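Side-chain contacts in OBody AM1L10 (PDB 4GN3), which is an engineered OB-fold binding protein that holds another protein in a complex, probably on the face by which its natural relatives bind nucleic acids: residues 42-47 against 53-58; 60-65 against 100-105. All blocks are in the same frame, centred on the assembly; numbering follows the deposited sequence.

Contact 1. Residues 42-47 against 53-58; sequences IVKVSD and AVSVYL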
loop_
_atom_site.group_PDB
_atom_site.type_symbol
_atom_site.label_atom_id
_atom_site.label_comp_id
_atom_site.label_asym_id
_atom_site.label_seq_id
_atom_site.Cartn_x
_atom_site.Cartn_y
_atom_site.Cartn_z
ATOM N N ILE B 42 0.915 1.470 6.134
ATOM C CA ILE B 42 2.033 0.625 6.545
ATOM C C ILE B 42 2.945 1.369 7.519
ATOM O O ILE B 42 3.353 2.504 7.262
ATOM C CB ILE B 42 2.846 0.130 5.327
ATOM C CG1 ILE B 42 1.953 -0.738 4.417
ATOM C CG2 ILE B 42 4.095 -0.638 5.781
ATOM C CD1 ILE B 42 2.442 -0.897 2.995
ATOM N N VAL B 43 3.238 0.727 8.643
ATOM C CA VAL B 43 4.278 1.208 9.542
ATOM C C VAL B 43 5.419 0.193 9.543
ATOM O O VAL B 43 5.195 -1.005 9.693
ATOM C CB VAL B 43 3.746 1.531 10.970
ATOM C CG1 VAL B 43 2.830 0.441 11.496
ATOM C CG2 VAL B 43 4.895 1.801 11.950
ATOM N N LYS B 44 6.640 0.673 9.338
ATOM C CA LYS B 44 7.810 -0.195 9.432
ATOM C C LYS B 44 8.504 0.011 10.774
ATOM O O LYS B 44 8.712 1.152 11.199
ATOM C CB LYS B 44 8.777 0.062 8.277
ATOM C CG LYS B 44 8.283 -0.461 6.933
ATOM C CD LYS B 44 9.287 -0.203 5.821
ATOM C CE LYS B 44 8.674 -0.510 4.454
ATOM N NZ LYS B 44 9.671 -0.368 3.360
ATOM N N VAL B 45 8.835 -1.096 11.438
ATOM C CA VAL B 45 9.486 -1.068 12.752
ATOM C C VAL B 45 10.910 -1.634 12.652
ATOM O O VAL B 45 11.127 -2.679 12.041
ATOM C CB VAL B 45 8.678 -1.877 13.802
ATOM C CG1 VAL B 45 9.342 -1.815 15.173
ATOM C CG2 VAL B 45 7.241 -1.372 13.886
ATOM N N SER B 46 11.872 -0.938 13.258
ATOM C CA SER B 46 13.252 -1.424 13.353
ATOM C C SER B 46 13.670 -1.521 14.820
ATOM O O SER B 46 13.110 -0.835 15.673
ATOM C CB SER B 46 14.206 -0.478 12.613
ATOM O OG SER B 46 13.911 -0.441 11.227
ATOM N N ASP B 47 14.639 -2.384 15.106
ATOM C CA ASP B 47 15.189 -2.488 16.455
ATOM C C ASP B 47 16.714 -2.548 16.455
ATOM O O ASP B 47 17.326 -2.777 17.494
ATOM C CB ASP B 47 14.552 -3.650 17.251
ATOM C CG ASP B 47 14.627 -4.989 16.533
ATOM O OD1 ASP B 47 15.403 -5.127 15.555
ATOM O OD2 ASP B 47 13.911 -5.923 16.969
ATOM N N ALA B 53 13.515 -3.625 8.693
ATOM C CA ALA B 53 12.410 -2.727 8.959
ATOM C C ALA B 53 11.143 -3.500 8.619
ATOM O O ALA B 53 10.709 -3.511 7.462
ATOM C CB ALA B 53 12.532 -1.464 8.118
ATOM N N VAL B 54 10.570 -4.172 9.619
ATOM C CA VAL B 54 9.444 -5.086 9.370
ATOM C C VAL B 54 8.147 -4.313 9.113
ATOM O O VAL B 54 7.814 -3.363 9.831
ATOM C CB VAL B 54 9.288 -6.160 10.485
ATOM C CG1 VAL B 54 8.942 -5.523 11.827
ATOM C CG2 VAL B 54 8.230 -7.198 10.102
ATOM N N SER B 55 7.442 -4.721 8.061
ATOM C CA SER B 55 6.210 -4.070 7.640
ATOM C C SER B 55 5.016 -4.554 8.437
ATOM O O SER B 55 4.738 -5.753 8.501
ATOM C CB SER B 55 5.949 -4.329 6.154
ATOM O OG SER B 55 6.929 -3.708 5.337
ATOM N N VAL B 56 4.311 -3.597 9.028
ATOM C CA VAL B 56 3.060 -3.849 9.721
ATOM C C VAL B 56 1.972 -3.178 8.884
ATOM O O VAL B 56 1.976 -1.957 8.709
ATOM C CB VAL B 56 3.086 -3.279 11.161
ATOM C CG1 VAL B 56 1.758 -3.517 11.863
ATOM C CG2 VAL B 56 4.227 -3.898 11.961
ATOM N N TYR B 57 1.044 -3.966 8.354
ATOM C CA TYR B 57 0.039 -3.369 7.487
ATOM C C TYR B 57 -1.325 -3.226 8.138
ATOM O O TYR B 57 -1.764 -4.067 8.928
ATOM C CB TYR B 57 -0.056 -4.086 6.138
ATOM C CG TYR B 57 -0.869 -5.351 6.151
ATOM C CD1 TYR B 57 -2.216 -5.338 5.788
ATOM C CD2 TYR B 57 -0.294 -6.565 6.511
ATOM C CE1 TYR B 57 -2.965 -6.500 5.786
ATOM C CE2 TYR B 57 -1.036 -7.738 6.508
ATOM C CZ TYR B 57 -2.368 -7.696 6.147
ATOM O OH TYR B 57 -3.112 -8.849 6.147
ATOM N N LEU B 58 -1.988 -2.138 7.782
ATOM C CA LEU B 58 -3.358 -1.887 8.209
ATOM C C LEU B 58 -4.176 -1.776 6.932
ATOM O O LEU B 58 -3.769 -1.092 5.987
ATOM C CB LEU B 58 -3.462 -0.606 9.046
ATOM C CG LEU B 58 -2.801 -0.632 10.439
ATOM C CD1 LEU B 58 -1.282 -0.577 10.346
ATOM C CD2 LEU B 58 -3.315 0.534 11.269
#

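Contact 2. Residues 60-65 against 100-105; sequences YGKTPD and EIFPSE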
loop_
_atom_site.group_PDB
_atom_site.type_symbol
_atom_site.label_atom_id
_atom_site.label_comp_id
_atom_site.label_asym_id
_atom_site.label_seq_id
_atom_site.Cartn_x
_atom_site.Cartn_y
_atom_site.Cartn_z
ATOM N N TYR B 60 -8.234 -1.327 5.502
ATOM C CA TYR B 60 -9.608 -0.987 5.854
ATOM C C TYR B 60 -10.529 -2.195 5.734
ATOM O O TYR B 60 -10.446 -2.945 4.769
ATOM C CB TYR B 60 -10.174 0.172 5.019
ATOM C CG TYR B 60 -11.583 0.527 5.464
ATOM C CD1 TYR B 60 -12.701 0.011 4.799
ATOM C CD2 TYR B 60 -11.796 1.336 6.582
ATOM C CE1 TYR B 60 -13.985 0.307 5.225
ATOM C CE2 TYR B 60 -13.077 1.639 7.018
ATOM C CZ TYR B 60 -14.165 1.124 6.336
ATOM O OH TYR B 60 -15.432 1.422 6.765
ATOM N N GLY B 61 -11.401 -2.362 6.726
ATOM C CA GLY B 61 -12.388 -3.439 6.724
ATOM C C GLY B 61 -11.856 -4.740 7.286
ATOM O O GLY B 61 -12.618 -5.670 7.511
ATOM N N LYS B 62 -10.545 -4.807 7.514
ATOM C CA LYS B 62 -9.926 -6.010 8.064
ATOM C C LYS B 62 -9.230 -5.707 9.379
ATOM O O LYS B 62 -9.403 -6.423 10.361
ATOM C CB LYS B 62 -8.929 -6.596 7.073
ATOM C CG LYS B 62 -9.535 -7.591 6.100
ATOM C CD LYS B 62 -8.442 -8.270 5.285
ATOM C CE LYS B 62 -7.388 -8.911 6.179
ATOM N NZ LYS B 62 -6.035 -8.877 5.560
ATOM N N THR B 63 -8.439 -4.639 9.370
ATOM C CA THR B 63 -7.786 -4.116 10.560
ATOM C C THR B 63 -8.835 -3.421 11.428
ATOM O O THR B 63 -9.636 -2.635 10.909
ATOM C CB THR B 63 -6.670 -3.127 10.158
ATOM O OG1 THR B 63 -5.645 -3.836 9.452
ATOM C CG2 THR B 63 -6.061 -2.441 11.378
ATOM N N PRO B 64 -8.854 -3.719 12.745
ATOM C CA PRO B 64 -9.779 -3.036 13.657
ATOM C C PRO B 64 -9.635 -1.525 13.572
ATOM O O PRO B 64 -8.516 -1.005 13.507
ATOM C CB PRO B 64 -9.344 -3.528 15.039
ATOM C CG PRO B 64 -8.715 -4.853 14.787
ATOM C CD PRO B 64 -8.076 -4.769 13.430
ATOM N N ASP B 65 -10.766 -0.829 13.575
ATOM C CA ASP B 65 -10.769 0.609 13.360
ATOM C C ASP B 65 -10.009 1.392 14.425
ATOM O O ASP B 65 -9.466 2.450 14.124
ATOM C CB ASP B 65 -12.195 1.131 13.152
ATOM C CG ASP B 65 -12.696 0.897 11.727
ATOM O OD1 ASP B 65 -12.007 1.319 10.766
ATOM O OD2 ASP B 65 -13.774 0.286 11.566
ATOM N N GLU B 100 5.317 -9.798 6.413
ATOM C CA GLU B 100 4.681 -8.655 7.063
ATOM C C GLU B 100 3.920 -9.100 8.314
ATOM O O GLU B 100 3.781 -10.305 8.574
ATOM C CB GLU B 100 3.737 -7.938 6.092
ATOM C CG GLU B 100 2.570 -8.807 5.644
ATOM C CD GLU B 100 1.870 -8.296 4.396
ATOM O OE1 GLU B 100 1.039 -9.023 3.839
ATOM O OE2 GLU B 100 2.122 -7.156 3.979
ATOM N N ILE B 101 3.428 -8.121 9.072
ATOM C CA ILE B 101 2.655 -8.376 10.288
ATOM C C ILE B 101 1.272 -7.736 10.204
ATOM O O ILE B 101 1.129 -6.551 9.870
ATOM C CB ILE B 101 3.397 -7.896 11.573
ATOM C CG1 ILE B 101 4.709 -8.676 11.762
ATOM C CG2 ILE B 101 2.501 -8.050 12.797
ATOM C CD1 ILE B 101 5.638 -8.128 12.839
ATOM N N PHE B 102 0.257 -8.543 10.507
ATOM C CA PHE B 102 -1.120 -8.087 10.584
ATOM C C PHE B 102 -1.390 -7.841 12.067
ATOM O O PHE B 102 -1.476 -8.794 12.834
ATOM C CB PHE B 102 -2.047 -9.171 10.012
ATOM C CG PHE B 102 -3.484 -8.747 9.875
ATOM C CD1 PHE B 102 -3.835 -7.644 9.094
ATOM C CD2 PHE B 102 -4.499 -9.471 10.503
ATOM C CE1 PHE B 102 -5.166 -7.263 8.957
ATOM C CE2 PHE B 102 -5.833 -9.094 10.373
ATOM C CZ PHE B 102 -6.163 -7.989 9.597
ATOM N N PRO B 103 -1.499 -6.559 12.478
ATOM C CA PRO B 103 -1.505 -6.235 13.908
ATOM C C PRO B 103 -2.846 -6.439 14.617
ATOM O O PRO B 103 -3.906 -6.209 14.037
ATOM C CB PRO B 103 -1.142 -4.747 13.920
ATOM C CG PRO B 103 -1.733 -4.216 12.655
ATOM C CD PRO B 103 -1.652 -5.350 11.646
ATOM N N SER B 104 -2.783 -6.847 15.877
ATOM C CA SER B 104 -3.943 -6.774 16.763
ATOM C C SER B 104 -3.759 -5.676 17.811
ATOM O O SER B 104 -4.734 -5.125 18.321
ATOM C CB SER B 104 -4.196 -8.116 17.443
ATOM O OG SER B 104 -3.057 -8.524 18.187
ATOM N N GLU B 105 -2.509 -5.364 18.134
ATOM C CA GLU B 105 -2.208 -4.323 19.117
ATOM C C GLU B 105 -1.090 -3.407 18.628
ATOM O O GLU B 105 -0.066 -3.881 18.124
ATOM C CB GLU B 105 -1.795 -4.950 20.456
ATOM C CG GLU B 105 -2.873 -5.758 21.163
ATOM C CD GLU B 105 -2.351 -6.476 22.403
ATOM O OE1 GLU B 105 -2.958 -7.492 22.800
ATOM O OE2 GLU B 105 -1.323 -6.046 22.974
HETATM O O HOH W 1 -4.997 -5.748 11.631
#

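Contact 1. Residues 42-47 against 53-58
Ile42 and Tyr57 form a non-hydrogen-bonded pair in an antiparallel beta hairpin of the OB-fold barrel. Ile42 lies on the face that meets the chain of another protein, with its CG2 branch 4.1 Å from Ser55 CB. Val43 turns to the opposite, buried face beside Val56, and the two side chains run the same way. Val43 CG1 occupies the slot between backbone N and carbonyl carbon (chi1 45°), which brings it to 3.7 Å from Val56 CB. Two backbone bonds close this pair, Val43 N to Val56 O at 3.0 Å and Val56 N to Val43 O at 2.8 Å. Lys44 returns to the binding face and runs out past Ser55, extended beyond CG, its CE 3.7 Å from Ser55 OG, until NZ hydrogen-bonds the backbone of the other protein's chain. An alanine in its place is likely to leave that backbone group without its mate and uncover Ser55 and Ala53 along the lost methylenes. Val45 repeats the inward pattern, bonded through both N and O to Val54, with its CB 4.2 Å from Val54 CG1. At Ser46 the hairpin nears its loop: OG hydrogen-bonds Ala52 O and lies 3.6 Å from Ala53 CB.

Contact 2. Residues 60-65 against 100-105
Lys62 and Thr63 reach across to Phe102 where the loop after strand 54-59, leading into helix 65-73, passes the end of strand 99-103 in the OB fold. The charged interaction is a cation-pi contact: Lys62 NZ stands 4.4 Å from the centroid of the Phe102 ring, 31° off the ring normal and therefore off-centre. Phe102 carries its ring out toward the loop with CG anti to the backbone N (chi1 -173°), while the lysine chain bends at its last two torsions (chi3 55°) to fold over the ring. The ammonium is also held by Glu59 through a salt bridge and, in the modelled conformer of Tyr57, by the tyrosine OH through a hydrogen bond, and these partners probably fix its position above the aromatic face.

Van der Waals contacts complete the fit. Lys62 CE rests 3.7 Å from Phe102 CZ, and the backbone Lys62 O comes to the ring edge near its plane, also against CZ. Thr63 approaches obliquely, its OG1 3.5 Å from Phe102 CE1. One residue farther along each segment, the prolines approach more loosely, Pro64 CD standing 4.5 Å from Pro103 O.

No direct hydrogen bond joins the two segments; a water takes that role. It sits over the ring face opposite the lysine ammonium, shifted toward the rim, so that the ring lies between the two. Thr63 OG1, which also hydrogen-bonds Glu59 N, is 3.0 Å from this water, and the water donates a hydrogen bond to Pro103 O at 2.7 Å.

Along the chain the two contacts follow in series, neither enclosing nor crossing the other. Contact 1 comes first and closes the short loop between strands 40-46 and 54-59. Only after it does the chain enter the loop of contact 2, which closes a much longer excursion through helix 65-73 and strand 79-88 before strand 99-103 returns. They meet where strands 54-59 and 99-103 run parallel as neighbours: Ser55 O lies 2.8 Å from Ile101 N, a probable hydrogen bond. In the modelled conformer, Tyr57 of the hairpin sets its ring against Phe102, and its hydroxyl hydrogen-bonds both Glu87 and Lys62 NZ. Together the contacts tie the hairpin, the strand-to-helix loop and the barrel-closing strand.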